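Local coordinates for protein citrinin polyketide synthase (Monascus purpureus, PDB 5MPT) that builds the keto-aldehyde precursor of the mycotoxin citrinin from malonyl-CoA units, this chain being its C-methylating methyltransferase domain with S-adenosyl-L-homocysteine bound, at residues 10-15 with 278-283; 16-21 with 359-364; 43-48 with 318-323; 331-336 with 340-345. All coordinates share one frame; numbering follows the deposited sequence.

Interaction 1 of 4, residues 10-15 with 278-283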
loop_
_atom_site.group_PDB
_atom_site.type_symbol
_atom_site.label_atom_id
_atom_site.label_comp_id
_atom_site.label_asym_id
_atom_site.label_seq_id
_atom_site.Cartn_x
_atom_site.Cartn_y
_atom_site.Cartn_z
ATOM N N SER A 10 -27.253 -0.395 -12.213
ATOM C CA SER A 10 -27.994 -0.579 -10.981
ATOM C C SER A 10 -28.333 0.773 -10.341
ATOM O O SER A 10 -27.643 1.783 -10.537
ATOM C CB SER A 10 -27.143 -1.433 -10.027
ATOM O OG SER A 10 -27.706 -1.551 -8.716
ATOM N N ILE A 11 -29.367 0.764 -9.508
ATOM C CA ILE A 11 -29.654 1.877 -8.606
ATOM C C ILE A 11 -28.714 1.798 -7.415
ATOM O O ILE A 11 -28.505 0.714 -6.853
ATOM C CB ILE A 11 -31.114 1.828 -8.139
ATOM C CG1 ILE A 11 -32.034 2.014 -9.329
ATOM C CG2 ILE A 11 -31.367 2.936 -7.119
ATOM C CD1 ILE A 11 -33.467 1.943 -8.984
ATOM N N LEU A 12 -28.195 2.945 -6.976
ATOM C CA LEU A 12 -27.224 2.994 -5.876
ATOM C C LEU A 12 -27.616 4.119 -4.929
ATOM O O LEU A 12 -27.128 5.244 -5.041
ATOM C CB LEU A 12 -25.800 3.165 -6.400
ATOM C CG LEU A 12 -24.754 3.209 -5.318
ATOM C CD1 LEU A 12 -24.892 2.018 -4.364
ATOM C CD2 LEU A 12 -23.379 3.230 -6.019
ATOM N N PRO A 13 -28.566 3.865 -4.024
ATOM C CA PRO A 13 -28.997 4.928 -3.104
ATOM C C PRO A 13 -27.861 5.359 -2.180
ATOM O O PRO A 13 -27.047 4.539 -1.733
ATOM C CB PRO A 13 -30.147 4.279 -2.313
ATOM C CG PRO A 13 -30.492 3.021 -3.048
ATOM C CD PRO A 13 -29.250 2.589 -3.756
ATOM N N LYS A 14 -27.815 6.664 -1.872
ATOM C CA LYS A 14 -26.791 7.156 -0.958
ATOM C C LYS A 14 -26.866 6.463 0.407
ATOM O O LYS A 14 -25.819 6.193 1.014
ATOM C CB LYS A 14 -26.862 8.683 -0.794
ATOM C CG LYS A 14 -28.179 9.275 -0.386
ATOM C CD LYS A 14 -28.096 10.808 -0.309
ATOM C CE LYS A 14 -29.429 11.466 -0.685
ATOM N NZ LYS A 14 -29.759 11.312 -2.140
ATOM N N SER A 15 -28.075 6.139 0.895
ATOM C CA SER A 15 -28.209 5.543 2.232
ATOM C C SER A 15 -27.556 4.174 2.300
ATOM O O SER A 15 -27.057 3.782 3.355
ATOM C CB SER A 15 -29.675 5.431 2.644
ATOM O OG SER A 15 -30.373 4.441 1.894
ATOM N N SER A 278 -19.282 6.048 -15.894
ATOM C CA SER A 278 -19.645 4.683 -16.218
ATOM C C SER A 278 -19.726 3.774 -15.013
ATOM O O SER A 278 -20.494 2.810 -15.043
ATOM C CB SER A 278 -18.664 4.076 -17.216
ATOM O OG SER A 278 -17.356 4.042 -16.691
ATOM N N GLN A 279 -18.986 4.061 -13.948
ATOM C CA GLN A 279 -18.832 3.126 -12.853
ATOM C C GLN A 279 -19.561 3.549 -11.576
ATOM O O GLN A 279 -19.565 4.734 -11.210
ATOM C CB GLN A 279 -17.337 2.953 -12.517
ATOM C CG GLN A 279 -16.466 2.559 -13.634
ATOM C CD GLN A 279 -16.862 1.255 -14.299
ATOM O OE1 GLN A 279 -17.012 0.221 -13.670
ATOM N NE2 GLN A 279 -17.040 1.321 -15.607
ATOM N N HIS A 280 -20.162 2.567 -10.887
ATOM C CA HIS A 280 -20.734 2.778 -9.552
ATOM C C HIS A 280 -19.665 2.877 -8.480
ATOM O O HIS A 280 -19.785 3.685 -7.550
ATOM C CB HIS A 280 -21.669 1.626 -9.167
ATOM C CG HIS A 280 -22.898 1.550 -10.007
ATOM N ND1 HIS A 280 -22.965 0.778 -11.147
ATOM C CD2 HIS A 280 -24.108 2.138 -9.873
ATOM C CE1 HIS A 280 -24.170 0.897 -11.680
ATOM N NE2 HIS A 280 -24.872 1.725 -10.932
ATOM N N ILE A 281 -18.615 2.076 -8.610
ATOM C CA ILE A 281 -17.597 1.887 -7.582
ATOM C C ILE A 281 -16.237 1.828 -8.237
ATOM O O ILE A 281 -16.022 1.055 -9.179
ATOM C CB ILE A 281 -17.841 0.590 -6.788
ATOM C CG1 ILE A 281 -19.242 0.578 -6.225
ATOM C CG2 ILE A 281 -16.805 0.421 -5.706
ATOM C CD1 ILE A 281 -19.582 -0.763 -5.565
ATOM N N ILE A 282 -15.308 2.632 -7.737
ATOM C CA ILE A 282 -13.901 2.464 -8.056
ATOM C C ILE A 282 -13.171 2.028 -6.796
ATOM O O ILE A 282 -13.224 2.706 -5.765
ATOM C CB ILE A 282 -13.290 3.731 -8.656
ATOM C CG1 ILE A 282 -13.908 3.908 -10.034
ATOM C CG2 ILE A 282 -11.742 3.615 -8.772
ATOM C CD1 ILE A 282 -13.599 5.178 -10.682
ATOM N N LEU A 283 -12.554 0.866 -6.889
ATOM C CA LEU A 283 -11.662 0.302 -5.885
ATOM C C LEU A 283 -10.222 0.635 -6.244
ATOM O O LEU A 283 -9.859 0.543 -7.410
ATOM C CB LEU A 283 -11.850 -1.213 -5.831
ATOM C CG LEU A 283 -13.232 -1.727 -5.421
ATOM C CD1 LEU A 283 -13.230 -3.246 -5.323
ATOM C CD2 LEU A 283 -13.691 -1.108 -4.121
#
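The imidazole of His-280 reaches across to the chain around Ser-10 and ties it down by one hydrogen bond: NE2 donates to Ser-10 O at 2.8 Å. The bond is short but not straight, with an N-H...O angle of 144°. The oxygen lies at the edge of the ring, somewhat out of its plane, and on the carbonyl side the donor is likewise tilted from the C=O plane. With CG anti to the carbonyl carbon (chi1 -66°), His-280 projects its ring toward the incoming segment. The other ring nitrogen, ND1, is taken by Arg-209 N, so the imidazole is held at both nitrogens and its rotation is fixed.

Leu-12 packs alongside the same histidine. The two side chains lie next to one another, pointing opposite ways, so that Leu-12 CD2 comes to rest 3.9 Å from His-280 CB while Leu-12 CB lies 4.0 Å from His-280 CD2, obliquely to the ring. Ser-10 adds its CB near NE2, but turns its hydroxyl back to its own segment, where OG donates to Ile-11 O at 3.0 Å.

In this buried seam the loop that leads into helix 14-26, with Pro-13 at its N-cap position, is held against strand 279-285. Ser-10 also bonds to Pro-207 through the backbone, Leu-12 leans on Leu-201, and His-280 pairs with Arg-209 at the start of strands 279-285 and 208-213, parallel neighbours in the Rossmann-like sheet.

Interaction 2 of 4, residues 16-21 with 359-364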
loop_
_atom_site.group_PDB
_atom_site.type_symbol
_atom_site.label_atom_id
_atom_site.label_comp_id
_atom_site.label_asym_id
_atom_site.label_seq_id
_atom_site.Cartn_x
_atom_site.Cartn_y
_atom_site.Cartn_z
ATOM N N ALA A 16 -27.580 3.421 1.203
ATOM C CA ALA A 16 -26.933 2.120 1.167
ATOM C C ALA A 16 -25.437 2.263 1.367
ATOM O O ALA A 16 -24.818 1.476 2.097
ATOM C CB ALA A 16 -27.208 1.429 -0.160
ATOM N N ILE A 17 -24.847 3.258 0.724
ATOM C CA ILE A 17 -23.416 3.478 0.879
ATOM C C ILE A 17 -23.098 3.893 2.304
ATOM O O ILE A 17 -22.197 3.342 2.951
ATOM C CB ILE A 17 -22.930 4.541 -0.111
ATOM C CG1 ILE A 17 -23.257 4.157 -1.558
ATOM C CG2 ILE A 17 -21.403 4.693 0.073
ATOM C CD1 ILE A 17 -23.100 5.328 -2.542
ATOM N N LEU A 18 -23.780 4.927 2.786
ATOM C CA LEU A 18 -23.444 5.502 4.080
ATOM C C LEU A 18 -23.742 4.542 5.224
ATOM O O LEU A 18 -22.990 4.489 6.207
ATOM C CB LEU A 18 -24.195 6.813 4.275
ATOM C CG LEU A 18 -23.857 7.908 3.278
ATOM C CD1 LEU A 18 -24.884 8.987 3.515
ATOM C CD2 LEU A 18 -22.503 8.447 3.460
ATOM N N ASP A 19 -24.846 3.789 5.138
ATOM C CA ASP A 19 -25.146 2.842 6.193
ATOM C C ASP A 19 -24.173 1.672 6.184
ATOM O O ASP A 19 -23.713 1.239 7.245
ATOM C CB ASP A 19 -26.596 2.360 6.068
ATOM C CG ASP A 19 -27.610 3.486 6.275
ATOM O OD1 ASP A 19 -27.227 4.556 6.798
ATOM O OD2 ASP A 19 -28.809 3.279 5.961
ATOM N N ALA A 20 -23.852 1.142 5.007
ATOM C CA ALA A 20 -22.850 0.085 4.945
ATOM C C ALA A 20 -21.494 0.572 5.441
ATOM O O ALA A 20 -20.792 -0.154 6.159
ATOM C CB ALA A 20 -22.725 -0.482 3.536
ATOM N N PHE A 21 -21.074 1.777 5.041
ATOM C CA PHE A 21 -19.756 2.227 5.472
ATOM C C PHE A 21 -19.709 2.424 6.976
ATOM O O PHE A 21 -18.708 2.079 7.621
ATOM C CB PHE A 21 -19.362 3.517 4.786
ATOM C CG PHE A 21 -17.885 3.828 4.973
ATOM C CD1 PHE A 21 -16.936 3.071 4.329
ATOM C CD2 PHE A 21 -17.467 4.787 5.879
ATOM C CE1 PHE A 21 -15.576 3.296 4.535
ATOM C CE2 PHE A 21 -16.099 5.022 6.096
ATOM C CZ PHE A 21 -15.160 4.278 5.409
ATOM N N TYR A 359 -15.511 15.665 -4.955
ATOM C CA TYR A 359 -16.198 14.626 -4.201
ATOM C C TYR A 359 -17.028 15.268 -3.096
ATOM O O TYR A 359 -16.609 16.251 -2.484
ATOM C CB TYR A 359 -15.186 13.643 -3.621
ATOM C CG TYR A 359 -14.444 12.776 -4.634
ATOM C CD1 TYR A 359 -13.293 13.234 -5.275
ATOM C CD2 TYR A 359 -14.932 11.522 -4.983
ATOM C CE1 TYR A 359 -12.615 12.426 -6.199
ATOM C CE2 TYR A 359 -14.273 10.721 -5.885
ATOM C CZ TYR A 359 -13.126 11.183 -6.504
ATOM O OH TYR A 359 -12.476 10.379 -7.404
ATOM N N GLY A 360 -18.222 14.726 -2.852
ATOM C CA GLY A 360 -19.180 15.400 -1.993
ATOM C C GLY A 360 -19.205 14.921 -0.558
ATOM O O GLY A 360 -19.737 15.600 0.326
ATOM N N HIS A 361 -18.629 13.753 -0.311
ATOM C CA HIS A 361 -18.634 13.171 1.026
ATOM C C HIS A 361 -17.407 12.299 1.163
ATOM O O HIS A 361 -17.166 11.451 0.301
ATOM C CB HIS A 361 -19.873 12.324 1.282
ATOM C CG HIS A 361 -19.903 11.686 2.642
ATOM N ND1 HIS A 361 -20.309 12.363 3.771
ATOM C CD2 HIS A 361 -19.585 10.432 3.052
ATOM C CE1 HIS A 361 -20.260 11.551 4.812
ATOM N NE2 HIS A 361 -19.829 10.371 4.402
ATOM N N VAL A 362 -16.647 12.497 2.238
ATOM C CA VAL A 362 -15.453 11.707 2.513
ATOM C C VAL A 362 -15.539 11.161 3.928
ATOM O O VAL A 362 -15.848 11.902 4.869
ATOM C CB VAL A 362 -14.160 12.523 2.355
ATOM C CG1 VAL A 362 -12.946 11.644 2.646
ATOM C CG2 VAL A 362 -14.110 13.180 0.949
ATOM N N ASP A 363 -15.237 9.876 4.077
ATOM C CA ASP A 363 -15.186 9.229 5.386
ATOM C C ASP A 363 -14.045 8.214 5.368
ATOM O O ASP A 363 -13.505 7.871 4.306
ATOM C CB ASP A 363 -16.538 8.580 5.711
ATOM C CG ASP A 363 -16.750 8.328 7.222
ATOM O OD1 ASP A 363 -15.841 8.589 8.037
ATOM O OD2 ASP A 363 -17.866 7.884 7.592
ATOM N N TRP A 364 -13.646 7.734 6.548
ATOM C CA TRP A 364 -12.628 6.685 6.569
ATOM C C TRP A 364 -12.733 5.863 7.837
ATOM O O TRP A 364 -13.367 6.267 8.811
ATOM C CB TRP A 364 -11.206 7.232 6.444
ATOM C CG TRP A 364 -10.860 8.301 7.429
ATOM C CD1 TRP A 364 -10.375 8.140 8.699
ATOM C CD2 TRP A 364 -10.952 9.706 7.209
ATOM N NE1 TRP A 364 -10.181 9.364 9.287
ATOM C CE2 TRP A 364 -10.521 10.343 8.386
ATOM C CE3 TRP A 364 -11.378 10.493 6.128
ATOM C CZ2 TRP A 364 -10.494 11.729 8.510
ATOM C CZ3 TRP A 364 -11.352 11.859 6.259
ATOM C CH2 TRP A 364 -10.910 12.463 7.440
#
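Phe-21 drives the edge of its ring against strand 361-364. CE2 meets Asp-363 CG at 3.6 Å and CZ meets Trp-364 CA at 3.7 Å, both partners lying near the ring plane. The carboxylate is turned 57° from the phenyl ring, and Asp-363 OD2 comes within 3.6 Å of Phe-21 CD2. One turn earlier on the helix, Leu-18 places a single methyl, CD2, over one face of the His-361 imidazole, 3.4 Å from NE2. No hydrogen bond joins the two segments.

Further bonds position Asp-363. Its OD1 accepts from Trp-364 N at 2.8 Å, met from above the carboxylate plane, and also forms a salt bridge with Lys-25, a turn further along the helix.

The axes of helix segment 16-21 and strand 361-364 run nearly parallel, 18° apart with a closest approach of 10.6 Å. The strand is the outermost on its side of the seven-stranded sheet of the methyltransferase domain, next to strand 375-381, whose Ile-379 is also touched by Ile-17 and Phe-21. Ala-16, Ile-17 and Ala-20 pack on helix 181-198, and helix 14-26 thus lies between helix 181-198 and the edge of the sheet.

Interaction 3 of 4, residues 43-48 with 318-323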
loop_
_atom_site.group_PDB
_atom_site.type_symbol
_atom_site.label_atom_id
_atom_site.label_comp_id
_atom_site.label_asym_id
_atom_site.label_seq_id
_atom_site.Cartn_x
_atom_site.Cartn_y
_atom_site.Cartn_z
ATOM N N GLU A 43 4.395 -5.189 18.687
ATOM C CA GLU A 43 5.226 -6.385 18.835
ATOM C C GLU A 43 5.927 -6.854 17.563
ATOM O O GLU A 43 7.000 -7.437 17.660
ATOM C CB GLU A 43 4.393 -7.550 19.387
ATOM C CG GLU A 43 3.864 -7.335 20.794
ATOM C CD GLU A 43 3.157 -8.577 21.347
ATOM O OE1 GLU A 43 3.462 -9.710 20.891
ATOM O OE2 GLU A 43 2.288 -8.413 22.234
ATOM N N VAL A 44 5.368 -6.634 16.386
ATOM C CA VAL A 44 5.945 -7.122 15.146
ATOM C C VAL A 44 6.801 -6.057 14.506
ATOM O O VAL A 44 7.965 -6.305 14.185
ATOM C CB VAL A 44 4.833 -7.617 14.188
ATOM C CG1 VAL A 44 5.435 -8.384 13.049
ATOM C CG2 VAL A 44 3.891 -8.543 14.920
ATOM N N MET A 45 6.270 -4.839 14.411
ATOM C CA MET A 45 6.981 -3.774 13.705
ATOM C C MET A 45 8.321 -3.409 14.333
ATOM O O MET A 45 9.255 -3.128 13.571
ATOM C CB MET A 45 6.094 -2.523 13.584
ATOM C CG MET A 45 5.094 -2.603 12.457
ATOM S SD MET A 45 3.949 -1.175 12.348
ATOM C CE MET A 45 5.206 0.145 12.451
ATOM N N PRO A 46 8.493 -3.366 15.655
ATOM C CA PRO A 46 9.845 -3.121 16.181
ATOM C C PRO A 46 10.829 -4.172 15.726
ATOM O O PRO A 46 12.010 -3.859 15.518
ATOM C CB PRO A 46 9.631 -3.113 17.699
ATOM C CG PRO A 46 8.172 -2.668 17.841
ATOM C CD PRO A 46 7.467 -3.341 16.711
ATOM N N ARG A 47 10.357 -5.393 15.466
ATOM C CA ARG A 47 11.279 -6.447 15.067
ATOM C C ARG A 47 11.635 -6.300 13.597
ATOM O O ARG A 47 12.793 -6.481 13.212
ATOM C CB ARG A 47 10.692 -7.829 15.341
ATOM C CG ARG A 47 10.461 -8.066 16.815
ATOM C CD ARG A 47 9.862 -9.437 17.098
ATOM N NE ARG A 47 10.828 -10.498 16.881
ATOM C CZ ARG A 47 10.599 -11.787 17.116
ATOM N NH1 ARG A 47 9.414 -12.189 17.575
ATOM N NH2 ARG A 47 11.575 -12.674 16.903
ATOM N N SER A 48 10.664 -5.956 12.759
ATOM C CA SER A 48 11.003 -5.731 11.363
ATOM C C SER A 48 11.856 -4.473 11.197
ATOM O O SER A 48 12.747 -4.441 10.352
ATOM C CB SER A 48 9.725 -5.666 10.513
ATOM O OG SER A 48 8.854 -4.625 10.905
ATOM N N GLU A 318 -0.021 5.965 7.370
ATOM C CA GLU A 318 1.139 6.199 8.214
ATOM C C GLU A 318 2.320 5.405 7.668
ATOM O O GLU A 318 2.159 4.268 7.207
ATOM C CB GLU A 318 0.791 5.791 9.642
ATOM C CG GLU A 318 1.700 6.271 10.731
ATOM C CD GLU A 318 1.090 5.982 12.090
ATOM O OE1 GLU A 318 1.531 5.006 12.736
ATOM O OE2 GLU A 318 0.145 6.706 12.485
ATOM N N GLN A 319 3.513 5.998 7.721
ATOM C CA GLN A 319 4.697 5.282 7.268
ATOM C C GLN A 319 5.053 4.156 8.231
ATOM O O GLN A 319 4.820 4.238 9.441
ATOM C CB GLN A 319 5.890 6.238 7.115
ATOM C CG GLN A 319 5.756 7.217 5.967
ATOM C CD GLN A 319 6.810 8.296 6.011
ATOM O OE1 GLN A 319 6.491 9.472 6.163
ATOM N NE2 GLN A 319 8.081 7.904 5.875
ATOM N N VAL A 320 5.592 3.080 7.659
ATOM C CA VAL A 320 6.038 1.880 8.365
ATOM C C VAL A 320 7.471 1.649 7.902
ATOM O O VAL A 320 7.716 1.660 6.683
ATOM C CB VAL A 320 5.159 0.673 8.034
ATOM C CG1 VAL A 320 5.767 -0.623 8.571
ATOM C CG2 VAL A 320 3.771 0.877 8.639
ATOM N N PRO A 321 8.447 1.439 8.797
ATOM C CA PRO A 321 9.842 1.417 8.305
ATOM C C PRO A 321 10.118 0.359 7.241
ATOM O O PRO A 321 10.780 0.687 6.241
ATOM C CB PRO A 321 10.656 1.209 9.589
ATOM C CG PRO A 321 9.845 1.864 10.625
ATOM C CD PRO A 321 8.421 1.573 10.265
ATOM N N TRP A 322 9.654 -0.891 7.403
ATOM C CA TRP A 322 9.991 -1.889 6.388
ATOM C C TRP A 322 9.411 -1.540 5.025
ATOM O O TRP A 322 10.003 -1.899 4.000
ATOM C CB TRP A 322 9.558 -3.294 6.786
ATOM C CG TRP A 322 8.049 -3.617 6.776
ATOM C CD1 TRP A 322 7.215 -3.654 7.850
ATOM C CD2 TRP A 322 7.232 -3.926 5.624
ATOM N NE1 TRP A 322 5.941 -3.971 7.444
ATOM C CE2 TRP A 322 5.929 -4.145 6.088
ATOM C CE3 TRP A 322 7.485 -4.052 4.258
ATOM C CZ2 TRP A 322 4.904 -4.486 5.245
ATOM C CZ3 TRP A 322 6.471 -4.381 3.431
ATOM C CH2 TRP A 322 5.189 -4.601 3.916
ATOM N N VAL A 323 8.266 -0.858 4.985
ATOM C CA VAL A 323 7.689 -0.443 3.708
ATOM C C VAL A 323 8.595 0.576 3.020
ATOM O O VAL A 323 8.948 0.434 1.838
ATOM C CB VAL A 323 6.271 0.120 3.925
ATOM C CG1 VAL A 323 5.672 0.632 2.616
ATOM C CG2 VAL A 323 5.375 -0.946 4.586
HETATM O O HOH W 1 9.183 -2.041 10.117
#
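The N-terminus of helix 321-327, with Val-320 at its N-cap position, meets the kinked helix 40-62, part of the helix-turn-helix family region of this methyltransferase. Met-45 and Ser-48 of the kinked helix, separated by about one turn, do the touching. The thioether of Met-45 bends at its last torsion (chi3 49°), which brings CE against both methyls of Val-320, 4.0 Å from CG1, and beside Pro-321 CD at 4.1 Å. The Met-45 and Val-320 side chains are roughly perpendicular.

Polar contact is made through solvent. Water 1 stands 2.7 Å from Ser-48 OG and accepts from Trp-322 N at 3.0 Å, thereby meeting a backbone N-H in the helix's first turn. Ser-48 OG also lies 3.6 Å from Trp-322 CD1, oblique to the indole. That indole carries Val-323 CG2 over the centre of one face, and its NE1 donates to Tyr-40 OH, so helix 40-62 holds the ring at a second place.

The kink has its own logic: Pro-46 has no N-H to offer the preceding turn, and Val-44 O receives both Arg-47 N and Ser-48 N. Helix 136-146 completes the packing, with His-139 against Ser-48 and Glu-138 and Thr-142 against Trp-322.

Interaction 4 of 4, residues 331-336 with 340-345. With EDO (1,2-ethanediol), chain D.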
loop_
_atom_site.group_PDB
_atom_site.type_symbol
_atom_site.label_atom_id
_atom_site.label_comp_id
_atom_site.label_asym_id
_atom_site.label_seq_id
_atom_site.Cartn_x
_atom_site.Cartn_y
_atom_site.Cartn_z
ATOM N N GLU A 331 11.665 3.546 -8.177
ATOM C CA GLU A 331 11.305 4.832 -8.765
ATOM C C GLU A 331 9.835 5.165 -8.548
ATOM O O GLU A 331 9.484 6.344 -8.407
ATOM C CB GLU A 331 11.628 4.827 -10.264
ATOM C CG GLU A 331 13.091 4.713 -10.640
ATOM C CD GLU A 331 13.356 5.211 -12.047
ATOM O OE1 GLU A 331 12.517 5.976 -12.566
ATOM O OE2 GLU A 331 14.390 4.844 -12.642
ATOM N N GLY A 332 8.970 4.152 -8.503
ATOM C CA GLY A 332 7.530 4.338 -8.343
ATOM C C GLY A 332 7.106 4.906 -7.008
ATOM O O GLY A 332 5.947 5.298 -6.870
ATOM N N TRP A 333 8.003 4.936 -6.025
ATOM C CA TRP A 333 7.732 5.452 -4.689
ATOM C C TRP A 333 8.037 6.932 -4.561
ATOM O O TRP A 333 7.729 7.523 -3.513
ATOM C CB TRP A 333 8.596 4.684 -3.684
ATOM C CG TRP A 333 8.247 4.721 -2.221
ATOM C CD1 TRP A 333 9.009 5.228 -1.197
ATOM C CD2 TRP A 333 7.083 4.160 -1.607
ATOM N NE1 TRP A 333 8.388 5.015 0.017
ATOM C CE2 TRP A 333 7.198 4.375 -0.213
ATOM C CE3 TRP A 333 5.951 3.502 -2.101
ATOM C CZ2 TRP A 333 6.224 3.964 0.685
ATOM C CZ3 TRP A 333 5.002 3.097 -1.216
ATOM C CH2 TRP A 333 5.141 3.327 0.170
ATOM N N TRP A 334 8.681 7.524 -5.585
ATOM C CA TRP A 334 9.161 8.899 -5.544
ATOM C C TRP A 334 8.635 9.731 -6.714
ATOM O O TRP A 334 9.269 10.715 -7.136
ATOM C CB TRP A 334 10.702 8.897 -5.514
ATOM C CG TRP A 334 11.244 8.140 -4.355
ATOM C CD1 TRP A 334 11.720 6.863 -4.354
ATOM C CD2 TRP A 334 11.297 8.590 -3.004
ATOM N NE1 TRP A 334 12.097 6.496 -3.081
ATOM C CE2 TRP A 334 11.845 7.545 -2.235
ATOM C CE3 TRP A 334 10.933 9.780 -2.364
ATOM C CZ2 TRP A 334 12.025 7.651 -0.883
ATOM C CZ3 TRP A 334 11.121 9.888 -1.018
ATOM C CH2 TRP A 334 11.665 8.830 -0.284
ATOM N N LEU A 335 7.488 9.366 -7.270
ATOM C CA LEU A 335 6.979 10.098 -8.423
ATOM C C LEU A 335 6.245 11.377 -8.060
ATOM O O LEU A 335 6.062 12.231 -8.939
ATOM C CB LEU A 335 6.064 9.223 -9.260
ATOM C CG LEU A 335 6.676 8.047 -10.011
ATOM C CD1 LEU A 335 5.607 7.335 -10.835
ATOM C CD2 LEU A 335 7.799 8.529 -10.908
ATOM N N PHE A 336 5.807 11.526 -6.813
ATOM C CA PHE A 336 5.028 12.695 -6.420
ATOM C C PHE A 336 5.728 13.986 -6.828
ATOM O O PHE A 336 6.943 14.131 -6.680
ATOM C CB PHE A 336 4.777 12.678 -4.904
ATOM C CG PHE A 336 6.029 12.509 -4.054
ATOM C CD1 PHE A 336 6.737 13.617 -3.618
ATOM C CD2 PHE A 336 6.437 11.247 -3.661
ATOM C CE1 PHE A 336 7.852 13.474 -2.843
ATOM C CE2 PHE A 336 7.531 11.086 -2.869
ATOM C CZ PHE A 336 8.254 12.208 -2.461
ATOM N N ARG A 340 3.744 17.073 -2.057
ATOM C CA ARG A 340 4.029 16.054 -1.056
ATOM C C ARG A 340 5.530 15.907 -0.867
ATOM O O ARG A 340 6.331 16.156 -1.776
ATOM C CB ARG A 340 3.450 14.705 -1.467
ATOM C CG ARG A 340 1.927 14.577 -1.323
ATOM C CD ARG A 340 1.460 13.259 -1.892
ATOM N NE ARG A 340 1.509 13.252 -3.344
ATOM C CZ ARG A 340 1.425 12.158 -4.091
ATOM N NH1 ARG A 340 1.320 10.957 -3.520
ATOM N NH2 ARG A 340 1.453 12.269 -5.415
ATOM N N ARG A 341 5.904 15.500 0.339
ATOM C CA ARG A 341 7.279 15.121 0.650
ATOM C C ARG A 341 7.437 13.614 0.772
ATOM O O ARG A 341 8.556 13.125 0.936
ATOM C CB ARG A 341 7.734 15.791 1.953
ATOM C CG ARG A 341 7.967 17.297 1.829
ATOM C CD ARG A 341 7.829 18.032 3.164
ATOM N NE ARG A 341 6.426 18.215 3.558
ATOM C CZ ARG A 341 5.906 17.908 4.749
ATOM N NH1 ARG A 341 4.615 18.122 4.973
ATOM N NH2 ARG A 341 6.657 17.402 5.721
ATOM N N HIS A 342 6.329 12.883 0.699
ATOM C CA HIS A 342 6.291 11.436 0.741
ATOM C C HIS A 342 5.061 11.029 -0.039
ATOM O O HIS A 342 4.095 11.786 -0.107
ATOM C CB HIS A 342 6.226 10.929 2.178
ATOM C CG HIS A 342 6.489 9.463 2.323
ATOM N ND1 HIS A 342 5.546 8.500 2.027
ATOM C CD2 HIS A 342 7.590 8.799 2.748
ATOM C CE1 HIS A 342 6.054 7.305 2.277
ATOM N NE2 HIS A 342 7.297 7.458 2.705
ATOM N N ALA A 343 5.118 9.860 -0.674
ATOM C CA ALA A 343 3.980 9.410 -1.473
ATOM C C ALA A 343 2.738 9.218 -0.613
ATOM O O ALA A 343 1.630 9.566 -1.017
ATOM C CB ALA A 343 4.324 8.108 -2.196
ATOM N N LEU A 344 2.910 8.643 0.565
ATOM C CA LEU A 344 1.802 8.334 1.452
ATOM C C LEU A 344 1.335 9.587 2.188
ATOM O O LEU A 344 2.138 10.462 2.530
ATOM C CB LEU A 344 2.234 7.276 2.463
ATOM C CG LEU A 344 2.777 5.958 1.910
ATOM C CD1 LEU A 344 3.118 4.997 3.037
ATOM C CD2 LEU A 344 1.816 5.313 0.925
ATOM N N GLN A 345 0.039 9.650 2.462
ATOM C CA GLN A 345 -0.561 10.820 3.095
ATOM C C GLN A 345 -1.643 10.399 4.080
ATOM O O GLN A 345 -2.332 9.391 3.869
ATOM C CB GLN A 345 -1.149 11.784 2.053
ATOM C CG GLN A 345 -0.050 12.421 1.160
ATOM C CD GLN A 345 0.934 13.289 1.929
ATOM O OE1 GLN A 345 2.162 13.177 1.761
ATOM N NE2 GLN A 345 0.412 14.182 2.747
HETATM C C1 EDO D . 3.239 10.194 5.181
HETATM O O1 EDO D . 2.803 11.541 4.983
HETATM C C2 EDO D . 2.112 9.454 5.886
HETATM O O2 EDO D . 1.590 10.314 6.905
HETATM O O HOH W 2 7.364 8.036 -1.003
#
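Water 2 bridges the two arms of the loop, donating to Trp-333 O at 2.6 Å and accepting from Ala-343 N at 2.9 Å. It also sits over the centre of one face of the His-342 ring. Trp-333 and His-342 meet obliquely, their planes 84° apart, with Trp-333 CZ2 and His-342 CE1 3.7 Å from each other. Both rings converge on one acceptor, Asp-324 OD1, through Trp-333 NE1 and His-342 NE2. On its other side the imidazole takes Leu-344 N at ND1 (3.0 Å), in the ring plane, and is therefore pinned at both nitrogens. Leu-344 CD1 closes on Trp-333 CH2 at 3.9 Å.

The Phe-336 ring lies against the backbone from Arg-340 to Ala-343, with His-342 C over one face, and its CB rests over one face of the Arg-340 guanidinium, 3.4 Å from NH2. That guanidinium is shared among Ala-343 O (2.9 Å from NH1, on an in-plane lone pair), His-289 O, Thr-291 O and Asp-338. This is a compact loop without regular strands, closed on itself between helices 321-327 and 347-356. It borders the methyltransferase active site, where Leu-344 packs on catalytic His-289 and lies close to catalytic Glu-315.

In the fold
Interactions 1 and 2 share helix 14-26 and its lead-in, and both reach the seven-stranded sheet; they touch where Leu-12 packs on Ile-17. Interaction 1 is buried and turns on one direct histidine-to-carbonyl bond, whereas interaction 2 lies at the surface and relies on one ring edge and a methyl over an imidazole, with a salt bridge alongside. Interactions 3 and 4 are also buried, and each uses a bridging water; interaction 3 lies on the opposite side of the chain's centre from interaction 1. They join through Gln-319 against His-342 and Val-323 against Trp-333, linking helix 40-62 to the loop at the active site. Interaction 4 buries the most surface and combines its water with a guanidinium and an imidazole that each have several partners.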